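Long-range contact in tyrosine-protein kinase receptor torso (PDB 5AOQ), which acts as a receptor tyrosine kinase that binds the neurohormone PTTH with the involvement of its second FN3 domain and triggers MAPK signalling at the onset of metamorphosis: residues D45-N49 and Y128-Q132. Numbering follows the deposited sequence.
Sequences DCKTN and YGTLQ
Two irregular loops of the extracellular part, 45-49 and 128-132, run side by side in the same sense: the directions from D45 CA to N49 CA and from Y128 CA to L131 CA differ by 3°, with C46 CA 5.6 Å from Y128 CA and T48 CA 4.9 Å from T130 CA. They bury 312 Å² between them. At D45, near-helical backbone angles (-78/12) precede an extended C46 (-83/111), and the carbonyl O of D45 lies 4.2 Å from CD1 of Y128 (-93/-11, chi1 m), near the ring plane at its edge. C46, with chi1 t, is disulfide-bonded to C31 of helix 27-38, while its CA passes 3.8 Å from Y128 O. That same carbonyl accepts a weak hydrogen bond from K47 N (3.4 Å); K47 (-102/40, chi1 m) interrupts the extended course, and its side-chain end leads away. T48 (-81/118), also m, gives the short bond: OG1 donates to G129 O at 2.6 Å. The close approach depends on G129 (102/26), whose ideal CB would sit 2.4 Å from T48 OG1. Beyond it T130 (-76/125) and L131 (-87/119, chi1 m) are extended, and T48 CG2 meets L131 CD1 at 3.7 Å. N49 is again extended (-132/113); its OD1 accepts a hydrogen bond from E51 N, two residues further on. With one weak backbone bond and one side-chain bond between them, the loops pack irregularly and do not pair as β-strands; the contact joins the region following the disulfide-linked helix 27-38 to the connection between antiparallel strands 118-124 and 134-140 of torso's unusual first FN3 domain.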
loop_
_atom_site.group_PDB
_atom_site.type_symbol
_atom_site.label_atom_id
_atom_site.label_comp_id
_atom_site.label_asym_id
_atom_site.label_seq_id
_atom_site.Cartn_x
_atom_site.Cartn_y
_atom_site.Cartn_z
ATOM N N ASP A 45 16.115 11.335 21.876
ATOM C CA ASP A 45 16.897 12.565 21.950
ATOM C C ASP A 45 16.375 13.638 20.993
ATOM O O ASP A 45 17.039 14.648 20.757
ATOM C CB ASP A 45 18.368 12.271 21.647
ATOM C CG ASP A 45 18.583 11.748 20.242
ATOM O OD1 ASP A 45 17.594 11.333 19.601
ATOM O OD2 ASP A 45 19.743 11.747 19.781
ATOM N N CYS A 46 15.184 13.411 20.447
ATOM C CA CYS A 46 14.516 14.395 19.607
ATOM C C CYS A 46 13.797 15.392 20.506
ATOM O O CYS A 46 12.814 15.044 21.160
ATOM C CB CYS A 46 13.539 13.721 18.650
ATOM S SG CYS A 46 12.769 14.820 17.448
ATOM N N LYS A 47 14.290 16.624 20.537
ATOM C CA LYS A 47 13.714 17.669 21.375
ATOM C C LYS A 47 12.845 18.627 20.569
ATOM O O LYS A 47 12.871 19.838 20.783
ATOM C CB LYS A 47 14.821 18.422 22.113
ATOM C CG LYS A 47 15.823 17.500 22.805
ATOM C CD LYS A 47 15.122 16.574 23.804
ATOM C CE LYS A 47 16.074 15.564 24.418
ATOM N NZ LYS A 47 15.379 14.677 25.395
ATOM N N THR A 48 12.076 18.068 19.640
ATOM C CA THR A 48 11.139 18.854 18.852
ATOM C C THR A 48 9.866 19.092 19.655
ATOM O O THR A 48 9.167 18.150 20.030
ATOM C CB THR A 48 10.776 18.155 17.525
ATOM O OG1 THR A 48 11.971 17.801 16.819
ATOM C CG2 THR A 48 9.917 19.063 16.652
ATOM N N ASN A 49 9.583 20.364 19.913
ATOM C CA ASN A 49 8.429 20.777 20.702
ATOM C C ASN A 49 7.669 21.892 19.993
ATOM O O ASN A 49 8.180 23.001 19.839
ATOM C CB ASN A 49 8.881 21.238 22.092
ATOM C CG ASN A 49 7.744 21.293 23.093
ATOM O OD1 ASN A 49 6.608 21.614 22.747
ATOM N ND2 ASN A 49 8.050 20.988 24.350
ATOM N N TYR A 128 18.917 18.918 16.547
ATOM C CA TYR A 128 18.142 18.041 17.416
ATOM C C TYR A 128 16.656 18.090 17.077
ATOM O O TYR A 128 15.870 17.276 17.564
ATOM C CB TYR A 128 18.353 18.437 18.876
ATOM C CG TYR A 128 19.791 18.331 19.326
ATOM C CD1 TYR A 128 20.318 17.120 19.749
ATOM C CD2 TYR A 128 20.622 19.443 19.324
ATOM C CE1 TYR A 128 21.632 17.019 20.158
ATOM C CE2 TYR A 128 21.937 19.352 19.732
ATOM C CZ TYR A 128 22.436 18.138 20.147
ATOM O OH TYR A 128 23.744 18.031 20.557
ATOM N N GLY A 129 16.280 19.059 16.248
ATOM C CA GLY A 129 14.915 19.187 15.773
ATOM C C GLY A 129 14.179 20.271 16.529
ATOM O O GLY A 129 12.953 20.243 16.633
ATOM N N THR A 130 14.927 21.237 17.050
ATOM C CA THR A 130 14.332 22.365 17.752
ATOM C C THR A 130 13.722 23.341 16.755
ATOM O O THR A 130 14.392 23.818 15.839
ATOM C CB THR A 130 15.364 23.103 18.625
ATOM O OG1 THR A 130 16.123 22.152 19.384
ATOM C CG2 THR A 130 14.669 24.067 19.572
ATOM N N LEU A 131 12.441 23.633 16.950
ATOM C CA LEU A 131 11.704 24.525 16.066
ATOM C C LEU A 131 11.870 25.974 16.487
ATOM O O LEU A 131 11.496 26.342 17.601
ATOM C CB LEU A 131 10.221 24.160 16.066
ATOM C CG LEU A 131 9.857 22.785 15.517
ATOM C CD1 LEU A 131 8.491 22.372 16.032
ATOM C CD2 LEU A 131 9.872 22.805 13.997
ATOM N N GLN A 132 12.434 26.796 15.608
ATOM C CA GLN A 132 12.466 28.230 15.856
ATOM C C GLN A 132 11.127 28.814 15.425
ATOM O O GLN A 132 10.361 28.166 14.714
ATOM C CB GLN A 132 13.630 28.902 15.122
ATOM C CG GLN A 132 13.548 28.871 13.606
ATOM C CD GLN A 132 14.781 29.472 12.952
ATOM O OE1 GLN A 132 14.678 30.335 12.080
ATOM N NE2 GLN A 132 15.957 29.013 13.370
#